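Local coordinates for sulfite dehydrogenase (Paracoccus pantotrophus, PDB 2XTS), which probably oxidises protein-bound sulfane sulfur in the bacterial Sox pathway, as the molybdenum-cofactor subunit of a complex with a haem c cytochrome, at residues Arg74-Ala79 against Ser177-Ser182; Ala160-Glu165 against Leu230-Lys235; Gly166-Ala171 against Trp258-Asp263. All coordinates share one frame; numbering follows the deposited sequence.

Interaction 1: residues Arg74-Ala79 against Ser177-Ser182; sequences RHHSGA and SSNGRS. With MTE (phosphonic acidmono-(2-amino-5,6-dimercapto-4-oxo-3,7,8a,9,10,10a-hexahydro-4H-8-oxa-1,3,9,10-tetraaza-anthracen-7-ylmethyl)ester), chain E; 2MO (molybdenum (IV)oxide), chain F; HEC (heme c), chain K.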
loop_
_atom_site.group_PDB
_atom_site.type_symbol
_atom_site.label_atom_id
_atom_site.label_comp_id
_atom_site.label_asym_id
_atom_site.label_seq_id
_atom_site.Cartn_x
_atom_site.Cartn_y
_atom_site.Cartn_z
ATOM N N ARG A 74 11.358 9.420 -10.549
ATOM C CA ARG A 74 12.545 9.886 -11.282
ATOM C C ARG A 74 12.297 9.600 -12.760
ATOM O O ARG A 74 12.107 8.447 -13.151
ATOM C CB ARG A 74 13.839 9.230 -10.785
ATOM C CG ARG A 74 15.102 10.051 -11.018
ATOM C CD ARG A 74 15.482 10.221 -12.462
ATOM N NE ARG A 74 16.892 10.613 -12.519
ATOM C CZ ARG A 74 17.404 11.537 -13.318
ATOM N NH1 ARG A 74 16.645 12.223 -14.175
ATOM N NH2 ARG A 74 18.709 11.792 -13.224
ATOM N N HIS A 75 12.278 10.654 -13.565
ATOM C CA HIS A 75 12.112 10.556 -15.023
ATOM C C HIS A 75 13.258 11.248 -15.729
ATOM O O HIS A 75 13.905 12.120 -15.159
ATOM C CB HIS A 75 10.819 11.243 -15.498
ATOM C CG HIS A 75 9.646 10.909 -14.667
ATOM N ND1 HIS A 75 8.786 11.832 -14.093
ATOM C CD2 HIS A 75 9.244 9.693 -14.250
ATOM C CE1 HIS A 75 7.873 11.176 -13.389
ATOM N NE2 HIS A 75 8.129 9.878 -13.479
ATOM N N HIS A 76 13.457 10.886 -16.989
ATOM C CA HIS A 76 14.427 11.570 -17.846
ATOM C C HIS A 76 13.776 12.280 -19.039
ATOM O O HIS A 76 14.388 13.185 -19.601
ATOM C CB HIS A 76 15.535 10.626 -18.330
ATOM C CG HIS A 76 16.377 10.054 -17.229
ATOM N ND1 HIS A 76 17.684 10.410 -16.965
ATOM C CD2 HIS A 76 16.055 9.106 -16.318
ATOM C CE1 HIS A 76 18.114 9.699 -15.925
ATOM N NE2 HIS A 76 17.141 8.912 -15.521
ATOM N N SER A 77 12.540 11.905 -19.401
ATOM C CA SER A 77 11.763 12.644 -20.410
ATOM C C SER A 77 10.303 12.724 -19.986
ATOM O O SER A 77 9.414 12.797 -20.817
ATOM C CB SER A 77 11.897 12.073 -21.815
ATOM O OG SER A 77 11.425 10.741 -21.900
ATOM N N GLY A 78 10.082 12.762 -18.667
ATOM C CA GLY A 78 8.749 12.888 -18.065
ATOM C C GLY A 78 8.005 11.560 -17.940
ATOM O O GLY A 78 8.448 10.527 -18.429
ATOM N N ALA A 79 6.868 11.603 -17.258
ATOM C CA ALA A 79 6.030 10.444 -17.031
ATOM C C ALA A 79 5.080 10.320 -18.206
ATOM O O ALA A 79 4.216 11.172 -18.386
ATOM C CB ALA A 79 5.244 10.616 -15.732
ATOM N N SER A 177 13.453 9.120 -23.515
ATOM C CA SER A 177 14.754 8.981 -22.902
ATOM C C SER A 177 15.321 7.572 -23.026
ATOM O O SER A 177 16.523 7.420 -22.906
ATOM C CB SER A 177 14.734 9.390 -21.443
ATOM O OG SER A 177 14.209 8.376 -20.606
ATOM N N SER A 178 14.437 6.578 -23.179
ATOM C CA SER A 178 14.750 5.134 -23.304
ATOM C C SER A 178 15.303 4.506 -22.023
ATOM O O SER A 178 14.917 3.381 -21.670
ATOM C CB SER A 178 15.658 4.810 -24.500
ATOM O OG SER A 178 17.022 4.556 -24.160
ATOM N N ASN A 179 16.238 5.161 -21.336
ATOM C CA ASN A 179 16.816 4.623 -20.112
ATOM C C ASN A 179 17.415 3.241 -20.302
ATOM O O ASN A 179 17.348 2.386 -19.431
ATOM C CB ASN A 179 15.774 4.582 -19.000
ATOM C CG ASN A 179 16.393 4.646 -17.607
ATOM O OD1 ASN A 179 16.503 3.640 -16.883
ATOM N ND2 ASN A 179 16.838 5.828 -17.247
ATOM N N GLY A 180 18.049 3.013 -21.443
ATOM C CA GLY A 180 18.564 1.683 -21.716
ATOM C C GLY A 180 19.663 1.324 -20.746
ATOM O O GLY A 180 20.546 2.124 -20.485
ATOM N N ARG A 181 19.604 0.097 -20.224
ATOM C CA ARG A 181 20.587 -0.423 -19.298
ATOM C C ARG A 181 20.895 -1.880 -19.614
ATOM O O ARG A 181 20.003 -2.649 -19.976
ATOM C CB ARG A 181 20.120 -0.303 -17.828
ATOM C CG ARG A 181 20.134 1.106 -17.261
ATOM C CD ARG A 181 21.517 1.717 -17.238
ATOM N NE ARG A 181 22.487 0.994 -16.448
ATOM C CZ ARG A 181 22.790 1.196 -15.174
ATOM N NH1 ARG A 181 22.184 2.111 -14.450
ATOM N NH2 ARG A 181 23.738 0.477 -14.613
ATOM N N SER A 182 22.156 -2.256 -19.386
ATOM C CA SER A 182 22.651 -3.607 -19.599
ATOM C C SER A 182 22.712 -4.412 -18.306
ATOM O O SER A 182 23.176 -3.928 -17.269
ATOM C CB SER A 182 24.047 -3.537 -20.169
ATOM O OG SER A 182 24.081 -2.789 -21.365
HETATM N N1 MTE E . 12.737 4.112 -16.810
HETATM C C2 MTE E . 12.549 4.866 -17.887
HETATM N N2 MTE E . 11.996 4.304 -18.984
HETATM N N3 MTE E . 12.869 6.174 -17.911
HETATM C C4 MTE E . 13.423 6.813 -16.840
HETATM O O4 MTE E . 13.680 8.031 -16.938
HETATM N N5 MTE E . 14.318 6.538 -14.512
HETATM C C6 MTE E . 14.981 5.514 -13.737
HETATM C C7 MTE E . 14.129 4.291 -13.435
HETATM N N8 MTE E . 13.516 3.803 -14.642
HETATM C C9 MTE E . 13.686 6.046 -15.639
HETATM C C10 MTE E . 13.316 4.626 -15.683
HETATM C "C1'" MTE E . 15.564 6.036 -12.436
HETATM S "S1'" MTE E . 17.024 7.000 -12.495
HETATM C "C2'" MTE E . 15.035 5.709 -11.234
HETATM S "S2'" MTE E . 15.792 6.141 -9.752
HETATM C "C3'" MTE E . 13.756 4.901 -11.186
HETATM O "O3'" MTE E . 13.157 4.657 -12.470
HETATM C "C4'" MTE E . 12.708 5.636 -10.372
HETATM O "O4'" MTE E . 11.529 4.827 -10.260
HETATM P P MTE E . 10.193 5.594 -9.816
HETATM O O1P MTE E . 10.617 6.126 -8.413
HETATM O O2P MTE E . 9.916 6.739 -10.733
HETATM O O3P MTE E . 9.152 4.534 -9.716
HETATM MO MO 2MO F . 17.926 7.033 -10.304
HETATM O OT1 2MO F . 19.116 5.700 -10.142
HETATM O OT2 2MO F . 18.719 8.687 -10.990
HETATM FE FE HEC K . 20.732 17.388 -25.552
HETATM C CHA HEC K . 21.765 15.579 -22.871
HETATM C CHB HEC K . 23.147 15.918 -27.456
HETATM C CHC HEC K . 19.483 18.917 -28.265
HETATM C CHD HEC K . 18.790 19.299 -23.567
HETATM N NA HEC K . 22.173 16.019 -25.230
HETATM C C1A HEC K . 22.470 15.434 -24.021
HETATM C C2A HEC K . 23.642 14.601 -24.165
HETATM C C3A HEC K . 24.022 14.701 -25.447
HETATM C C4A HEC K . 23.103 15.588 -26.125
HETATM C CMA HEC K . 25.208 14.011 -26.155
HETATM C CAA HEC K . 24.294 13.778 -23.023
HETATM C CBA HEC K . 25.206 14.651 -22.161
HETATM C CGA HEC K . 25.929 13.872 -21.102
HETATM O O1A HEC K . 25.390 12.895 -20.578
HETATM O O2A HEC K . 27.092 14.269 -20.855
HETATM N NB HEC K . 21.176 17.384 -27.476
HETATM C C1B HEC K . 22.209 16.695 -28.104
HETATM C C2B HEC K . 22.046 16.813 -29.537
HETATM C C3B HEC K . 21.046 17.675 -29.766
HETATM C C4B HEC K . 20.473 18.017 -28.487
HETATM C CMB HEC K . 23.063 16.232 -30.540
HETATM C CAB HEC K . 20.480 18.127 -31.104
HETATM C CBB HEC K . 20.145 16.889 -31.983
HETATM N NC HEC K . 19.372 18.856 -25.842
HETATM C C1C HEC K . 19.029 19.375 -27.053
HETATM C C2C HEC K . 18.068 20.430 -26.851
HETATM C C3C HEC K . 17.867 20.533 -25.531
HETATM C C4C HEC K . 18.728 19.576 -24.889
HETATM C CMC HEC K . 17.401 21.239 -27.985
HETATM C CAC HEC K . 17.025 21.500 -24.700
HETATM C CBC HEC K . 15.627 21.815 -25.094
HETATM N ND HEC K . 20.345 17.415 -23.581
HETATM C C1D HEC K . 19.400 18.223 -22.979
HETATM C C2D HEC K . 19.205 17.833 -21.607
HETATM C C3D HEC K . 20.096 16.673 -21.407
HETATM C C4D HEC K . 20.781 16.484 -22.648
HETATM C CMD HEC K . 18.233 18.372 -20.566
HETATM C CAD HEC K . 20.222 15.880 -20.118
HETATM C CBD HEC K . 19.207 14.741 -20.135
HETATM C CGD HEC K . 19.297 13.853 -18.926
HETATM O O1D HEC K . 20.273 13.960 -18.140
HETATM O O2D HEC K . 18.432 12.963 -18.809
#
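His76 lays its CB against CB of Ser177, 3.4 Å away, while Ser77, the next residue, receives the backbone N of Ser177 on its OG at 3.1 Å, a somewhat bent bond. With CG of His76 anti to its carbonyl carbon (chi1 -63°), the imidazole lies between the pterin and the haem: ND1 donates to the propionate oxygen O2D of heme c at 3.2 Å, close to the ring plane. The small serines suit this close meeting of loops, and OG of Ser177 is claimed by Asp175 just before its segment. Both segments belong to the molybdopterin-binding domain of the sulfite oxidase family and line its cofactor pocket, where CB of Asn179 packs on the pterin atom C2 of MTE at 3.4 Å. Arg74 lays its guanidinium against one face of the imidazole, with His76 CE1 3.2 Å above the centre of the guanidinium plane. Bent at chi2 (-67°), the arginine chain brings NE to the molybdenum-bound oxygen OT2 of 2MO, 3.1 Å away at 163° and in the guanidinium plane. NH1 meanwhile donates to O of His75 at 2.9 Å, from above the carbonyl plane, and also to Ser51, which helps fix the rotation of the group. A leucine in place of Arg74 would probably leave OT2 without this donor and one face of the His76 ring without its flat partner, so that the ring is held there less firmly. The backbone N of Arg74 grips the cofactor phosphate through O2P, 3.0 Å off in a nearly straight bond.

Interaction 2: residues Ala160-Glu165 against Leu230-Lys235; sequences AGVKPE and LGIYDK
Apolar contact comes first, between one methyl of Val162 and one of Ile232: CG1 and CG2 respectively, 4.1 Å apart. Each of these methyls is anti to its own backbone N (chi1 178° for Val162), and the two branched side chains meet at about a right angle. Leu157, on helix 153-160, touches both, and Val95 adds to the cover of Ile232. Beta-branched residues suit this spot, since their methyls stand close to the backbone and can meet across the short distance between loop and strand. Ile232 sits on strand 227-233 of the mixed sheet of the molybdopterin-binding domain, while Val162 follows the end of helix 153-160, where the chain turns through Gly161 with a positive phi that glycine tolerates readily.

The second kind of contact is a weak CH...O approach. The carbonyl O of Glu165 lies 3.6 Å from CA of Asp234, with an angle of 141° at the hydrogen, and CB of Asp234 is equally near that oxygen at 3.6 Å. Here loop and strand run 13° apart over the touching parts, without conventional backbone pairing.

Polar groups face the cytochrome chain: OH of Tyr233 bonds to Asp18 of the cytochrome, and also to Arg229 of its own chain; OD1 of Asp234 bonds to Gln26 of the cytochrome, and Lys235 forms a salt bridge with Asp24 there. Between these two segments the hold is therefore dispersion and one weak carbonyl contact, while Tyr233, Asp234 and Lys235 turn polar groups to the cytochrome.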
loop_
_atom_site.group_PDB
_atom_site.type_symbol
_atom_site.label_atom_id
_atom_site.label_comp_id
_atom_site.label_asym_id
_atom_site.label_seq_id
_atom_site.Cartn_x
_atom_site.Cartn_y
_atom_site.Cartn_z
ATOM N N ALA A 160 11.269 -17.019 -26.104
ATOM C CA ALA A 160 12.092 -16.625 -27.254
ATOM C C ALA A 160 13.251 -17.592 -27.469
ATOM O O ALA A 160 13.664 -17.797 -28.604
ATOM C CB ALA A 160 12.627 -15.208 -27.068
ATOM N N GLY A 161 13.778 -18.152 -26.386
ATOM C CA GLY A 161 14.880 -19.099 -26.451
ATOM C C GLY A 161 16.227 -18.387 -26.530
ATOM O O GLY A 161 16.738 -18.095 -27.598
ATOM N N VAL A 162 16.830 -18.125 -25.385
ATOM C CA VAL A 162 18.097 -17.395 -25.345
ATOM C C VAL A 162 19.233 -18.277 -25.859
ATOM O O VAL A 162 19.408 -19.393 -25.380
ATOM C CB VAL A 162 18.433 -16.916 -23.911
ATOM C CG1 VAL A 162 19.774 -16.191 -23.873
ATOM C CG2 VAL A 162 17.337 -15.993 -23.386
ATOM N N LYS A 163 20.015 -17.777 -26.814
ATOM C CA LYS A 163 21.159 -18.532 -27.353
ATOM C C LYS A 163 22.309 -18.527 -26.339
ATOM O O LYS A 163 22.419 -17.592 -25.549
ATOM C CB LYS A 163 21.604 -17.930 -28.683
ATOM C CG LYS A 163 20.642 -18.177 -29.831
ATOM C CD LYS A 163 21.005 -17.377 -31.079
ATOM C CE LYS A 163 20.233 -17.879 -32.294
ATOM N NZ LYS A 163 20.657 -17.182 -33.541
ATOM N N PRO A 164 23.186 -19.544 -26.368
ATOM C CA PRO A 164 24.292 -19.579 -25.395
ATOM C C PRO A 164 25.239 -18.371 -25.424
ATOM O O PRO A 164 25.830 -18.040 -24.400
ATOM C CB PRO A 164 25.040 -20.870 -25.754
ATOM C CG PRO A 164 24.026 -21.706 -26.434
ATOM C CD PRO A 164 23.104 -20.786 -27.160
ATOM N N GLU A 165 25.351 -17.722 -26.578
ATOM C CA GLU A 165 26.173 -16.539 -26.732
ATOM C C GLU A 165 25.552 -15.297 -26.088
ATOM O O GLU A 165 26.246 -14.288 -25.907
ATOM C CB GLU A 165 26.424 -16.281 -28.216
ATOM C CG GLU A 165 27.212 -17.375 -28.927
ATOM C CD GLU A 165 26.376 -18.579 -29.413
ATOM O OE1 GLU A 165 25.120 -18.548 -29.417
ATOM O OE2 GLU A 165 27.010 -19.585 -29.814
ATOM N N LEU A 230 13.539 -5.960 -24.627
ATOM C CA LEU A 230 14.604 -6.744 -24.005
ATOM C C LEU A 230 15.461 -7.303 -25.139
ATOM O O LEU A 230 15.027 -8.187 -25.884
ATOM C CB LEU A 230 14.042 -7.872 -23.139
ATOM C CG LEU A 230 12.945 -7.509 -22.146
ATOM C CD1 LEU A 230 12.451 -8.782 -21.446
ATOM C CD2 LEU A 230 13.437 -6.472 -21.129
ATOM N N GLY A 231 16.655 -6.763 -25.289
ATOM C CA GLY A 231 17.581 -7.189 -26.336
ATOM C C GLY A 231 18.651 -8.055 -25.739
ATOM O O GLY A 231 19.212 -7.721 -24.701
ATOM N N ILE A 232 18.960 -9.173 -26.382
ATOM C CA ILE A 232 19.976 -10.086 -25.867
ATOM C C ILE A 232 21.225 -9.938 -26.722
ATOM O O ILE A 232 21.171 -10.140 -27.922
ATOM C CB ILE A 232 19.488 -11.534 -25.898
ATOM C CG1 ILE A 232 18.134 -11.673 -25.169
ATOM C CG2 ILE A 232 20.554 -12.442 -25.288
ATOM C CD1 ILE A 232 18.104 -11.132 -23.731
ATOM N N TYR A 233 22.333 -9.572 -26.097
ATOM C CA TYR A 233 23.591 -9.271 -26.777
ATOM C C TYR A 233 24.722 -10.097 -26.157
ATOM O O TYR A 233 24.579 -10.692 -25.072
ATOM C CB TYR A 233 23.879 -7.746 -26.695
ATOM C CG TYR A 233 22.812 -6.881 -27.301
ATOM C CD1 TYR A 233 22.718 -6.709 -28.658
ATOM C CD2 TYR A 233 21.931 -6.205 -26.523
ATOM C CE1 TYR A 233 21.724 -5.928 -29.222
ATOM C CE2 TYR A 233 20.944 -5.419 -27.075
ATOM C CZ TYR A 233 20.845 -5.267 -28.415
ATOM O OH TYR A 233 19.835 -4.474 -28.917
ATOM N N ASP A 234 25.862 -10.106 -26.842
ATOM C CA ASP A 234 27.034 -10.849 -26.377
ATOM C C ASP A 234 27.949 -10.030 -25.483
ATOM O O ASP A 234 28.891 -10.546 -24.916
ATOM C CB ASP A 234 27.802 -11.494 -27.554
ATOM C CG ASP A 234 28.388 -10.482 -28.530
ATOM O OD1 ASP A 234 28.213 -9.251 -28.358
ATOM O OD2 ASP A 234 29.042 -10.947 -29.498
ATOM N N LYS A 235 27.616 -8.754 -25.324
ATOM C CA LYS A 235 28.393 -7.808 -24.508
ATOM C C LYS A 235 27.481 -6.693 -24.036
ATOM O O LYS A 235 26.402 -6.528 -24.575
ATOM C CB LYS A 235 29.564 -7.202 -25.279
ATOM C CG LYS A 235 29.205 -6.529 -26.546
ATOM C CD LYS A 235 30.446 -6.070 -27.298
ATOM C CE LYS A 235 31.431 -7.213 -27.584
ATOM N NZ LYS A 235 32.477 -6.950 -28.642
#

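Interaction 3: residues Gly166-Ala171 against Trp258-Asp263; sequences GKWLYA and WTWVMD. With CO (cobalt (II) ion), chain G.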
loop_
_atom_site.group_PDB
_atom_site.type_symbol
_atom_site.label_atom_id
_atom_site.label_comp_id
_atom_site.label_asym_id
_atom_site.label_seq_id
_atom_site.Cartn_x
_atom_site.Cartn_y
_atom_site.Cartn_z
ATOM N N GLY A 166 24.277 -15.389 -25.713
ATOM C CA GLY A 166 23.561 -14.253 -25.132
ATOM C C GLY A 166 23.859 -14.062 -23.662
ATOM O O GLY A 166 23.145 -14.593 -22.801
ATOM N N LYS A 167 24.883 -13.254 -23.381
ATOM C CA LYS A 167 25.411 -13.065 -22.034
ATOM C C LYS A 167 24.855 -11.822 -21.307
ATOM O O LYS A 167 24.979 -11.725 -20.072
ATOM C CB LYS A 167 26.944 -12.942 -22.127
ATOM C CG LYS A 167 27.705 -14.166 -22.714
ATOM C CD LYS A 167 27.382 -15.442 -21.981
ATOM C CE LYS A 167 28.296 -16.610 -22.405
ATOM N NZ LYS A 167 29.719 -16.410 -22.010
ATOM N N TRP A 168 24.271 -10.896 -22.070
ATOM C CA TRP A 168 23.764 -9.630 -21.543
ATOM C C TRP A 168 22.376 -9.383 -22.071
ATOM O O TRP A 168 22.068 -9.712 -23.214
ATOM C CB TRP A 168 24.683 -8.466 -21.949
ATOM C CG TRP A 168 26.018 -8.447 -21.324
ATOM C CD1 TRP A 168 27.116 -9.127 -21.733
ATOM C CD2 TRP A 168 26.399 -7.707 -20.163
ATOM N NE1 TRP A 168 28.169 -8.842 -20.897
ATOM C CE2 TRP A 168 27.756 -7.962 -19.937
ATOM C CE3 TRP A 168 25.731 -6.822 -19.314
ATOM C CZ2 TRP A 168 28.466 -7.374 -18.886
ATOM C CZ3 TRP A 168 26.442 -6.219 -18.259
ATOM C CH2 TRP A 168 27.789 -6.513 -18.054
ATOM N N LEU A 169 21.558 -8.757 -21.229
ATOM C CA LEU A 169 20.240 -8.283 -21.613
ATOM C C LEU A 169 20.240 -6.778 -21.500
ATOM O O LEU A 169 20.685 -6.207 -20.490
ATOM C CB LEU A 169 19.158 -8.888 -20.718
ATOM C CG LEU A 169 17.704 -8.445 -20.938
ATOM C CD1 LEU A 169 16.754 -9.541 -20.507
ATOM C CD2 LEU A 169 17.399 -7.164 -20.161
ATOM N N TYR A 170 19.757 -6.135 -22.554
ATOM C CA TYR A 170 19.584 -4.694 -22.585
ATOM C C TYR A 170 18.101 -4.393 -22.525
ATOM O O TYR A 170 17.341 -4.885 -23.361
ATOM C CB TYR A 170 20.170 -4.163 -23.873
ATOM C CG TYR A 170 20.022 -2.674 -24.090
ATOM C CD1 TYR A 170 20.831 -1.750 -23.412
ATOM C CD2 TYR A 170 19.132 -2.187 -25.042
ATOM C CE1 TYR A 170 20.711 -0.382 -23.670
ATOM C CE2 TYR A 170 18.987 -0.844 -25.283
ATOM C CZ TYR A 170 19.793 0.055 -24.622
ATOM O OH TYR A 170 19.661 1.408 -24.865
ATOM N N ALA A 171 17.685 -3.579 -21.553
ATOM C CA ALA A 171 16.267 -3.233 -21.408
ATOM C C ALA A 171 16.095 -1.766 -21.701
ATOM O O ALA A 171 16.852 -0.943 -21.186
ATOM C CB ALA A 171 15.736 -3.529 -20.006
ATOM N N TRP A 258 29.215 -0.106 -13.552
ATOM C CA TRP A 258 28.446 -1.299 -13.260
ATOM C C TRP A 258 28.403 -1.478 -11.743
ATOM O O TRP A 258 28.506 -2.586 -11.245
ATOM C CB TRP A 258 29.036 -2.527 -13.947
ATOM C CG TRP A 258 29.141 -2.470 -15.434
ATOM C CD1 TRP A 258 28.617 -1.538 -16.299
ATOM C CD2 TRP A 258 29.884 -3.380 -16.224
ATOM N NE1 TRP A 258 28.984 -1.856 -17.596
ATOM C CE2 TRP A 258 29.762 -2.983 -17.569
ATOM C CE3 TRP A 258 30.634 -4.524 -15.920
ATOM C CZ2 TRP A 258 30.392 -3.688 -18.610
ATOM C CZ3 TRP A 258 31.244 -5.225 -16.954
ATOM C CH2 TRP A 258 31.118 -4.802 -18.273
ATOM N N THR A 259 28.207 -0.377 -10.984
ATOM C CA THR A 259 27.984 -0.466 -9.546
ATOM C C THR A 259 26.495 -0.676 -9.402
ATOM O O THR A 259 25.707 0.248 -9.222
ATOM C CB THR A 259 28.513 0.774 -8.802
ATOM O OG1 THR A 259 28.036 1.972 -9.458
ATOM C CG2 THR A 259 30.034 0.757 -8.843
ATOM N N TRP A 260 26.103 -1.927 -9.528
ATOM C CA TRP A 260 24.699 -2.265 -9.584
ATOM C C TRP A 260 24.057 -2.321 -8.203
ATOM O O TRP A 260 22.960 -1.796 -7.998
ATOM C CB TRP A 260 24.515 -3.598 -10.308
ATOM C CG TRP A 260 25.002 -3.581 -11.723
ATOM C CD1 TRP A 260 24.796 -2.614 -12.646
ATOM C CD2 TRP A 260 25.746 -4.615 -12.386
ATOM N NE1 TRP A 260 25.389 -2.958 -13.842
ATOM C CE2 TRP A 260 25.972 -4.189 -13.711
ATOM C CE3 TRP A 260 26.277 -5.835 -11.973
ATOM C CZ2 TRP A 260 26.686 -4.962 -14.633
ATOM C CZ3 TRP A 260 26.998 -6.594 -12.896
ATOM C CH2 TRP A 260 27.188 -6.157 -14.203
ATOM N N VAL A 261 24.689 -2.987 -7.246
ATOM C CA VAL A 261 24.035 -3.219 -5.957
ATOM C C VAL A 261 24.066 -1.984 -5.065
ATOM O O VAL A 261 25.016 -1.189 -5.072
ATOM C CB VAL A 261 24.540 -4.477 -5.173
ATOM C CG1 VAL A 261 23.458 -4.993 -4.214
ATOM C CG2 VAL A 261 24.893 -5.607 -6.075
ATOM N N MET A 262 22.976 -1.823 -4.323
ATOM C CA MET A 262 22.844 -0.796 -3.304
ATOM C C MET A 262 23.240 -1.413 -1.953
ATOM O O MET A 262 22.674 -2.411 -1.519
ATOM C CB MET A 262 21.412 -0.258 -3.280
ATOM C CG MET A 262 20.937 0.325 -4.594
ATOM S SD MET A 262 21.963 1.705 -5.172
ATOM C CE MET A 262 21.418 3.023 -4.088
ATOM N N ASP A 263 24.193 -0.801 -1.265
ATOM C CA ASP A 263 24.712 -1.364 -0.023
ATOM C C ASP A 263 23.843 -1.014 1.201
ATOM O O ASP A 263 23.002 -0.105 1.165
ATOM C CB ASP A 263 26.151 -0.881 0.195
ATOM C CG ASP A 263 27.128 -1.405 -0.848
ATOM O OD1 ASP A 263 26.957 -2.536 -1.347
ATOM O OD2 ASP A 263 28.089 -0.670 -1.145
HETATM CO CO CO G . 25.923 2.316 -9.546
HETATM O O HOH W 1 26.122 1.876 -11.645
HETATM O O HOH W 2 26.358 4.362 -9.899
#
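Trp168 presents the edge of its benzene ring to one face of Trp258, CH2 of Trp168 standing 3.7 Å above that plane and offset toward its rim. The six-membered rings, with centroids 4.9 Å apart and planes inclined at 55°, make a tilted edge-to-face pair. Near the plane of Trp168, at its own edge, CZ2 of Trp260 lies 3.8 Å from CZ3 of Trp168; the Trp260 ring has O of Trp258 over one face, 3.6 Å above it, and is also stacked with Trp218. This three-tryptophan contact joins strand 168-173 of the molybdopterin-binding domain to a loop in the dimerisation domain that accompanies it in the sulfite oxidase family. With Lys167, Trp168 faces Tyr233 in a classic beta bulge at the strand's beginning. Large indoles from both sides span the distance, for the nearest CA atoms, those of Trp168 and Trp258, are 12.6 Å apart; in Trp168 a chi1 of -69°, with CG anti to the carbonyl carbon, turns the ring to Trp258. The benzene part of Trp258 meets Trp168 while its NE1 bonds to Glu238, so the indole serves an apolar and a polar partner at once.

Between the two loop tryptophans, Thr259 is the centre of an inverse gamma turn and binds one cobalt ion through both its carbonyl and its hydroxyl oxygen. A threonine suits the place because it can chelate with both. Glu219, His369 and two waters also bind the metal, and Asp248 is hydrogen-bonded to the hydroxyl. O and OG1 of Thr259 each lie 2.1 Å from the cobalt.

How the interactions relate
Three neighbouring strands tie the contacts together. Strand 168-173, which carries the Trp168 of interaction 3, is flanked by strand 181-184 of interaction 1 and strand 227-233 of interaction 2, with N of Ala171 3.0 Å from O of Arg181 and N of Tyr170 2.7 Å from O of Gly231. Interaction 1 holds the pterin, the molybdenum oxygen and the haem propionate; the centre of interaction 3 is about 16 Å from its own, with the side chain of Trp260 about 10 Å from the molybdenum oxide group. Interaction 2 lies farthest out, its centre about 22 Å from that of interaction 1 and about 14 Å from that of interaction 3. The cobalt ligand Glu219 also salt-bridges Arg181.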